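Local coordinates for protein alpha-L-arabinofuranosidase B (Aspergillus kawachii, PDB 6SXT) that hydrolyses terminal non-reducing alpha-L-arabinofuranosyl residues from arabinoxylan, arabinan and arabinogalactan, as a retaining glycosidase of family GH54, at residues F227-I241 with A246-P260. Residues are numbered along the deposited sequence; the frame is centred on the assembly and turned at random. Where two conformers were deposited one is given.
Sequences FVTAAVKGGADKWAI and AASGSLSTYYSGARP. With EDO (1,2-ethanediol), chain B; EDO (1,2-ethanediol), chain P.
Arg-259 passes across Trp-239 to reach the turn Gly-235 to Lys-238, where its NH2 gives a nearly straight hydrogen bond to Gly-235 O, 3.0 Å away, on a lone pair in the carbonyl plane, with the oxygen also close to the guanidinium plane. A bend at chi2 (-84°) folds the chain so that one guanidinium face lies against Trp-239 CB, with ring and guanidinium planes 13° apart. Its other nitrogens are also engaged: NE donates to a water that accepts from Asp-237 N as well, and NH1 makes a salt bridge with Glu-180. Asp-237, in the type II turn, takes Arg-259 N on the anti side of OD1 (3.0 Å), well out of the carboxylate plane; a second water can donate to that OD1 or to Arg-259 O, though it has more acceptors in reach than protons. Ala-258 O serves two side chains, accepting Tyr-255 OH at 2.8 Å on a lone pair and, more weakly, Trp-239 NE1 at 2.9 Å. The CD2-CE2 side of the Tyr-255 ring lies over one face of the indole, Tyr-255 CE2 3.3 Å from Trp-239 CE2, the planes obliquely inclined by 31°. Strands 238-245 and 250-257 form an antiparallel hairpin in the sheet of the concanavalin-like catalytic domain; the indole touches Val-202 and Met-204, which flank the substrate-binding Asp-203. Trp-239 and Gly-257 exchange backbone N-H and C=O groups, whereas Ala-240 and Ser-256 make a non-hydrogen-bonded pair. A classic beta bulge follows: Ile-241 O accepts both Tyr-254 N (2.8 Å) and Tyr-255 N (3.3 Å), while Ile-241 N donates to Tyr-255 O. Farther along, Ala-246 N donates to Phe-227 O, and Ala-246 CB packs on Thr-229, whose OG1 is hydrogen-bonded to Gln-309 of helix 302-315.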
ATOM      1  N   PHE A 227       2.441  13.080   0.379  1.00 15.46           N
ATOM      2  CA  PHE A 227       2.257  12.682  -1.023  1.00 14.35           C
ATOM      3  C   PHE A 227       3.513  13.120  -1.764  1.00 14.60           C
ATOM      4  O   PHE A 227       3.839  14.342  -1.806  1.00 15.22           O
ATOM      5  CB  PHE A 227       1.020  13.325  -1.639  1.00 15.05           C
ATOM      6  CG  PHE A 227      -0.242  12.910  -0.950  1.00 14.69           C
ATOM      7  CD1 PHE A 227      -0.891  11.741  -1.305  1.00 14.53           C
ATOM      8  CD2 PHE A 227      -0.819  13.735  -0.003  1.00 16.41           C
ATOM      9  CE1 PHE A 227      -2.042  11.356  -0.631  1.00 15.74           C
ATOM     10  CE2 PHE A 227      -1.997  13.380   0.630  1.00 15.60           C
ATOM     11  CZ  PHE A 227      -2.591  12.186   0.320  1.00 15.63           C
ATOM     12  N   VAL A 228       4.233  12.161  -2.325  1.00 14.74           N
ATOM     13  CA  VAL A 228       5.496  12.433  -3.031  1.00 15.17           C
ATOM     14  C   VAL A 228       5.326  12.133  -4.498  1.00 14.89           C
ATOM     15  O   VAL A 228       4.802  11.062  -4.862  1.00 14.48           O
ATOM     16  CB  VAL A 228       6.694  11.728  -2.384  1.00 17.67           C
ATOM     17  CG1 VAL A 228       6.560  10.248  -2.341  1.00 19.44           C
ATOM     18  CG2 VAL A 228       7.989  12.130  -3.096  1.00 20.46           C
ATOM     19  N   THR A 229       5.763  13.057  -5.356  1.00 14.22           N
ATOM     20  CA  THR A 229       5.934  12.764  -6.787  1.00 14.98           C
ATOM     21  C   THR A 229       7.354  12.290  -6.995  1.00 14.99           C
ATOM     22  O   THR A 229       8.271  13.074  -6.740  1.00 15.71           O
ATOM     23  CB  THR A 229       5.683  13.954  -7.693  1.00 15.85           C
ATOM     24  OG1 THR A 229       4.372  14.465  -7.400  1.00 15.53           O
ATOM     25  CG2 THR A 229       5.754  13.553  -9.138  1.00 16.12           C
ATOM     26  N   ALA A 230       7.529  11.057  -7.458  1.00 15.33           N
ATOM     27  CA  ALA A 230       8.862  10.542  -7.840  1.00 15.41           C
ATOM     28  C   ALA A 230       8.894  10.479  -9.345  1.00 15.88           C
ATOM     29  O   ALA A 230       8.054   9.742  -9.913  1.00 15.91           O
ATOM     30  CB  ALA A 230       9.071   9.185  -7.218  1.00 16.56           C
ATOM     31  N   ALA A 231       9.850  11.139 -10.003  1.00 15.57           N
ATOM     32  CA  ALA A 231       9.971  11.123 -11.468  1.00 16.13           C
ATOM     33  C   ALA A 231      11.368  10.627 -11.808  1.00 16.41           C
ATOM     34  O   ALA A 231      12.373  11.243 -11.362  1.00 17.11           O
ATOM     35  CB  ALA A 231       9.695  12.464 -12.109  1.00 17.65           C
ATOM     36  N   VAL A 232      11.421   9.584 -12.614  1.00 15.70           N
ATOM     37  CA  VAL A 232      12.703   8.904 -12.954  1.00 16.41           C
ATOM     38  C   VAL A 232      12.773   8.781 -14.463  1.00 16.17           C
ATOM     39  O   VAL A 232      11.735   8.536 -15.146  1.00 16.63           O
ATOM     40  CB  VAL A 232      12.835   7.545 -12.228  1.00 16.76           C
ATOM     41  CG1 VAL A 232      13.853   6.623 -12.909  1.00 18.86           C
ATOM     42  CG2 VAL A 232      13.123   7.781 -10.775  1.00 17.17           C
ATOM     43  N   LYS A 233      13.963   8.913 -15.045  1.00 15.89           N
ATOM     44  CA  LYS A 233      14.108   8.738 -16.493  1.00 16.49           C
ATOM     45  C   LYS A 233      15.511   8.215 -16.766  1.00 16.90           C
ATOM     46  O   LYS A 233      16.396   8.402 -15.923  1.00 16.74           O
ATOM     47  CB  LYS A 233      13.821  10.032 -17.250  1.00 16.96           C
ATOM     48  CG  LYS A 233      14.589  11.269 -16.783  1.00 17.98           C
ATOM     49  CD  LYS A 233      14.007  12.526 -17.349  1.00 17.80           C
ATOM     50  CE  LYS A 233      14.637  13.798 -16.820  1.00 19.55           C
ATOM     51  NZ  LYS A 233      13.847  14.988 -17.273  1.00 21.41           N
ATOM     52  N   GLY A 234      15.602   7.470 -17.863  1.00 18.03           N
ATOM     53  CA  GLY A 234      16.857   6.814 -18.236  1.00 19.01           C
ATOM     54  C   GLY A 234      16.987   6.760 -19.728  1.00 20.69           C
ATOM     55  O   GLY A 234      16.031   6.460 -20.430  1.00 20.17           O
ATOM     56  N   GLY A 235      18.193   6.998 -20.214  1.00 20.40           N
ATOM     57  CA  GLY A 235      18.505   6.849 -21.637  1.00 21.65           C
ATOM     58  C   GLY A 235      19.932   6.336 -21.764  1.00 21.28           C
ATOM     59  O   GLY A 235      20.435   5.734 -20.852  1.00 21.33           O
ATOM     60  N   ALA A 236      20.548   6.636 -22.911  1.00 23.16           N
ATOM     61  CA  ALA A 236      21.906   6.142 -23.243  1.00 23.22           C
ATOM     62  C   ALA A 236      22.948   6.859 -22.379  1.00 20.87           C
ATOM     63  O   ALA A 236      23.218   8.018 -22.680  1.00 25.65           O
ATOM     64  CB  ALA A 236      22.105   6.378 -24.730  1.00 25.39           C
ATOM     65  N   ASP A 237      23.401   6.171 -21.367  1.00 23.63           N
ATOM     66  CA  ASP A 237      24.369   6.644 -20.347  1.00 25.23           C
ATOM     67  C   ASP A 237      23.872   7.963 -19.764  1.00 27.36           C
ATOM     68  O   ASP A 237      24.672   8.877 -19.469  1.00 22.94           O
ATOM     69  CB  ASP A 237      25.745   6.867 -20.983  1.00 28.28           C
ATOM     70  CG  ASP A 237      26.860   6.830 -19.969  1.00 28.28           C
ATOM     71  OD1 ASP A 237      26.642   6.401 -18.863  1.00 24.67           O
ATOM     72  OD2 ASP A 237      27.996   7.120 -20.394  1.00 29.43           O
ATOM     73  N   LYS A 238      22.565   8.064 -19.523  1.00 25.41           N
ATOM     74  CA  LYS A 238      22.065   9.214 -18.730  1.00 22.28           C
ATOM     75  C   LYS A 238      20.848   8.725 -17.933  1.00 23.08           C
ATOM     76  O   LYS A 238      20.088   7.867 -18.440  1.00 23.08           O
ATOM     77  CB  LYS A 238      21.671  10.458 -19.535  1.00 27.07           C
ATOM     78  CG  LYS A 238      20.653  10.295 -20.647  1.00 28.02           C
ATOM     79  CD  LYS A 238      20.472  11.571 -21.499  1.00 30.87           C
ATOM     80  CE  LYS A 238      19.325  11.457 -22.489  1.00 31.03           C
ATOM     81  NZ  LYS A 238      19.269  12.628 -23.404  1.00 34.20           N
ATOM     82  N   TRP A 239      20.646   9.278 -16.742  1.00 21.24           N
ATOM     83  CA  TRP A 239      19.403   8.984 -15.980  1.00 21.91           C
ATOM     84  C   TRP A 239      19.225  10.074 -14.944  1.00 21.87           C
ATOM     85  O   TRP A 239      20.160  10.882 -14.696  1.00 21.08           O
ATOM     86  CB  TRP A 239      19.460   7.608 -15.333  1.00 19.81           C
ATOM     87  CG  TRP A 239      20.534   7.462 -14.322  1.00 19.71           C
ATOM     88  CD1 TRP A 239      21.885   7.424 -14.594  1.00 21.41           C
ATOM     89  CD2 TRP A 239      20.405   7.356 -12.908  1.00 19.70           C
ATOM     90  NE1 TRP A 239      22.568   7.230 -13.449  1.00 21.25           N
ATOM     91  CE2 TRP A 239      21.693   7.239 -12.365  1.00 20.91           C
ATOM     92  CE3 TRP A 239      19.317   7.357 -12.014  1.00 18.46           C
ATOM     93  CZ2 TRP A 239      21.926   7.144 -11.001  1.00 21.28           C
ATOM     94  CZ3 TRP A 239      19.553   7.264 -10.682  1.00 17.52           C
ATOM     95  CH2 TRP A 239      20.834   7.170 -10.156  1.00 23.74           C
ATOM     96  N   ALA A 240      18.051  10.117 -14.333  1.00 17.81           N
ATOM     97  CA  ALA A 240      17.767  11.192 -13.367  1.00 17.23           C
ATOM     98  C   ALA A 240      16.734  10.755 -12.336  1.00 16.75           C
ATOM     99  O   ALA A 240      15.881   9.883 -12.620  1.00 17.04           O
ATOM    100  CB  ALA A 240      17.256  12.398 -14.075  1.00 17.80           C
ATOM    101  N   ILE A 241      16.832  11.357 -11.165  1.00 16.10           N
ATOM    102  CA  ILE A 241      15.843  11.268 -10.070  1.00 16.43           C
ATOM    103  C   ILE A 241      15.370  12.681  -9.834  1.00 16.19           C
ATOM    104  O   ILE A 241      16.194  13.530  -9.516  1.00 16.23           O
ATOM    105  CB  ILE A 241      16.427  10.725  -8.767  1.00 17.02           C
ATOM    106  CG1 ILE A 241      16.991   9.308  -8.944  1.00 17.74           C
ATOM    107  CG2 ILE A 241      15.423  10.833  -7.634  1.00 19.14           C
ATOM    108  CD1 ILE A 241      17.795   8.844  -7.776  1.00 18.76           C
ATOM    109  N   ALA A 246       3.764  16.197  -3.944  1.00 15.51           N
ATOM    110  CA  ALA A 246       2.685  16.074  -4.924  1.00 15.41           C
ATOM    111  C   ALA A 246       1.538  17.047  -4.595  1.00 17.07           C
ATOM    112  O   ALA A 246       0.703  17.292  -5.505  1.00 17.30           O
ATOM    113  CB  ALA A 246       2.181  14.657  -4.944  1.00 16.48           C
ATOM    114  N   ALA A 247       1.492  17.574  -3.366  1.00 16.28           N
ATOM    115  CA  ALA A 247       0.443  18.542  -2.970  1.00 16.71           C
ATOM    116  C   ALA A 247       0.876  19.984  -3.198  1.00 19.33           C
ATOM    117  O   ALA A 247       0.028  20.865  -3.161  1.00 19.25           O
ATOM    118  CB  ALA A 247       0.073  18.307  -1.541  1.00 18.00           C
ATOM    119  N   SER A 248       2.136  20.276  -3.484  1.00 17.73           N
ATOM    120  CA  SER A 248       2.570  21.697  -3.533  1.00 18.85           C
ATOM    121  C   SER A 248       3.904  21.860  -4.267  1.00 18.78           C
ATOM    122  O   SER A 248       4.850  21.152  -3.861  1.00 20.42           O
ATOM    123  CB  SER A 248       2.696  22.232  -2.140  1.00 22.28           C
ATOM    124  OG  SER A 248       2.868  23.652  -2.239  1.00 25.86           O
ATOM    125  N   GLY A 249       3.996  22.833  -5.171  1.00 20.03           N
ATOM    126  CA  GLY A 249       5.317  23.265  -5.651  1.00 19.48           C
ATOM    127  C   GLY A 249       5.854  22.385  -6.748  1.00 18.74           C
ATOM    128  O   GLY A 249       5.096  21.689  -7.465  1.00 19.16           O
ATOM    129  N   SER A 250       7.183  22.421  -6.931  1.00 17.93           N
ATOM    130  CA  SER A 250       7.816  21.912  -8.159  1.00 18.10           C
ATOM    131  C   SER A 250       8.697  20.698  -7.839  1.00 16.67           C
ATOM    132  O   SER A 250       8.971  20.430  -6.679  1.00 18.06           O
ATOM    133  CB  SER A 250       8.574  23.054  -8.876  1.00 25.10           C
ATOM    134  OG  SER A 250       9.362  23.725  -7.942  1.00 33.93           O
ATOM    135  N   LEU A 251       9.090  20.026  -8.923  1.00 17.20           N
ATOM    136  CA  LEU A 251      10.131  18.975  -8.893  1.00 18.08           C
ATOM    137  C   LEU A 251      11.493  19.625  -8.677  1.00 19.51           C
ATOM    138  O   LEU A 251      11.780  20.676  -9.291  1.00 21.97           O
ATOM    139  CB  LEU A 251      10.149  18.218 -10.205  1.00 17.75           C
ATOM    140  CG  LEU A 251       8.964  17.278 -10.417  1.00 17.39           C
ATOM    141  CD1 LEU A 251       8.794  16.922 -11.895  1.00 20.03           C
ATOM    142  CD2 LEU A 251       9.066  16.022  -9.600  1.00 18.75           C
ATOM    143  N   SER A 252      12.306  18.979  -7.870  1.00 16.17           N
ATOM    144  CA  SER A 252      13.750  19.281  -7.749  1.00 16.62           C
ATOM    145  C   SER A 252      14.506  18.072  -8.274  1.00 17.87           C
ATOM    146  O   SER A 252      13.999  16.919  -8.192  1.00 16.88           O
ATOM    147  CB  SER A 252      14.131  19.575  -6.375  1.00 19.89           C
ATOM    148  OG  SER A 252      13.502  20.774  -5.948  1.00 22.47           O
ATOM    149  N   THR A 253      15.689  18.297  -8.834  1.00 16.09           N
ATOM    150  CA  THR A 253      16.490  17.215  -9.396  1.00 15.96           C
ATOM    151  C   THR A 253      17.515  16.772  -8.359  1.00 19.14           C
ATOM    152  O   THR A 253      18.314  17.611  -7.899  1.00 20.32           O
ATOM    153  CB  THR A 253      17.107  17.633 -10.727  1.00 16.84           C
ATOM    154  OG1 THR A 253      16.043  17.941 -11.622  1.00 17.85           O
ATOM    155  CG2 THR A 253      17.998  16.541 -11.264  1.00 17.77           C
ATOM    156  N   TYR A 254      17.483  15.513  -7.970  1.00 17.23           N
ATOM    157  CA  TYR A 254      18.457  15.039  -6.965  0.50 16.71           C
ATOM    158  C   TYR A 254      19.548  14.185  -7.594  1.00 17.19           C
ATOM    159  O   TYR A 254      20.626  14.068  -6.957  1.00 17.51           O
ATOM    160  CB  TYR A 254      17.715  14.411  -5.797  0.50 16.88           C
ATOM    161  CG  TYR A 254      16.798  15.408  -5.157  0.50 16.55           C
ATOM    162  CD1 TYR A 254      17.320  16.514  -4.516  0.50 18.54           C
ATOM    163  CD2 TYR A 254      15.421  15.246  -5.187  0.50 17.71           C
ATOM    164  CE1 TYR A 254      16.499  17.449  -3.918  0.50 20.66           C
ATOM    165  CE2 TYR A 254      14.589  16.193  -4.604  0.50 18.00           C
ATOM    166  CZ  TYR A 254      15.131  17.287  -3.960  0.50 19.28           C
ATOM    167  OH  TYR A 254      14.381  18.245  -3.333  0.50 20.25           O
ATOM    168  N   TYR A 255      19.368  13.702  -8.789  1.00 17.05           N
ATOM    169  CA  TYR A 255      20.462  13.145  -9.610  1.00 17.03           C
ATOM    170  C   TYR A 255      20.127  13.413 -11.044  1.00 18.35           C
ATOM    171  O   TYR A 255      18.983  13.244 -11.498  1.00 16.70           O
ATOM    172  CB  TYR A 255      20.706  11.629  -9.411  1.00 16.91           C
ATOM    173  CG  TYR A 255      21.885  11.178 -10.230  1.00 16.86           C
ATOM    174  CD1 TYR A 255      23.134  11.623  -9.828  1.00 21.22           C
ATOM    175  CD2 TYR A 255      21.724  10.605 -11.476  1.00 19.42           C
ATOM    176  CE1 TYR A 255      24.226  11.392 -10.644  1.00 22.42           C
ATOM    177  CE2 TYR A 255      22.811  10.363 -12.319  1.00 20.91           C
ATOM    178  CZ  TYR A 255      24.068  10.774 -11.890  1.00 24.28           C
ATOM    179  OH  TYR A 255      25.152  10.595 -12.731  1.00 24.66           O
ATOM    180  N   SER A 256      21.153  13.702 -11.843  1.00 17.55           N
ATOM    181  CA  SER A 256      21.032  13.758 -13.313  1.00 18.48           C
ATOM    182  C   SER A 256      22.411  13.592 -13.923  1.00 20.50           C
ATOM    183  O   SER A 256      23.312  14.312 -13.538  1.00 20.23           O
ATOM    184  CB  SER A 256      20.459  15.048 -13.804  1.00 18.76           C
ATOM    185  OG  SER A 256      20.443  15.055 -15.227  1.00 22.38           O
ATOM    186  N   GLY A 257      22.561  12.595 -14.776  1.00 22.52           N
ATOM    187  CA  GLY A 257      23.856  12.428 -15.418  1.00 23.97           C
ATOM    188  C   GLY A 257      24.143  11.000 -15.713  1.00 26.97           C
ATOM    189  O   GLY A 257      23.220  10.213 -15.899  1.00 21.72           O
ATOM    190  N   ALA A 258      25.432  10.695 -15.843  1.00 26.24           N
ATOM    191  CA  ALA A 258      25.870   9.399 -16.374  1.00 25.04           C
ATOM    192  C   ALA A 258      25.408   8.209 -15.549  1.00 22.99           C
ATOM    193  O   ALA A 258      25.194   8.238 -14.307  1.00 22.82           O
ATOM    194  CB  ALA A 258      27.383   9.439 -16.479  1.00 26.41           C
ATOM    195  N   ARG A 259      25.322   7.035 -16.208  1.00 22.42           N
ATOM    196  CA  ARG A 259      25.123   5.797 -15.468  1.00 20.88           C
ATOM    197  C   ARG A 259      26.218   5.562 -14.446  1.00 26.72           C
ATOM    198  O   ARG A 259      27.337   6.073 -14.659  1.00 24.34           O
ATOM    199  CB  ARG A 259      25.085   4.517 -16.322  1.00 23.60           C
ATOM    200  CG  ARG A 259      23.939   4.465 -17.325  1.00 23.73           C
ATOM    201  CD  ARG A 259      22.630   3.969 -16.715  1.00 22.08           C
ATOM    202  NE  ARG A 259      21.571   4.225 -17.684  1.00 22.01           N
ATOM    203  CZ  ARG A 259      20.254   4.161 -17.390  1.00 20.02           C
ATOM    204  NH1 ARG A 259      19.841   3.802 -16.198  1.00 19.76           N
ATOM    205  NH2 ARG A 259      19.424   4.453 -18.336  1.00 20.48           N
ATOM    206  N   PRO A 260      25.917   4.870 -13.332  1.00 23.93           N
ATOM    207  CA  PRO A 260      26.898   4.555 -12.311  1.00 25.74           C
ATOM    208  C   PRO A 260      28.046   3.801 -13.008  1.00 30.20           C
ATOM    209  O   PRO A 260      27.749   2.930 -13.807  1.00 27.09           O
ATOM    210  CB  PRO A 260      26.188   3.668 -11.316  1.00 26.77           C
ATOM    211  CG  PRO A 260      24.697   4.031 -11.476  1.00 23.54           C
ATOM    212  CD  PRO A 260      24.583   4.326 -12.933  1.00 24.67           C
TER
HETATM  213  C1  EDO B 528      18.907   8.845 -25.024  1.00 39.54           C
HETATM  214  O1  EDO B 528      19.084   7.513 -25.000  1.00 40.49           O
HETATM  215  C2  EDO B 528      17.937   9.209 -26.033  1.00 44.71           C
HETATM  216  O2  EDO B 528      17.065  10.175 -25.468  1.00 48.09           O
HETATM  217  C1  EDO P 516      24.343  13.723  -5.277  1.00 38.45           C
HETATM  218  O1  EDO P 516      25.261  13.437  -4.210  1.00 37.53           O
HETATM  219  C2  EDO P 516      23.835  12.643  -6.205  1.00 38.47           C
HETATM  220  O2  EDO P 516      22.406  12.171  -6.177  1.00 25.28           O
HETATM  221  O   HOH W   1      22.726   3.446 -20.353  1.00 23.46           O
HETATM  222  O   HOH W   2      28.621   5.963 -17.086  1.00 31.05           O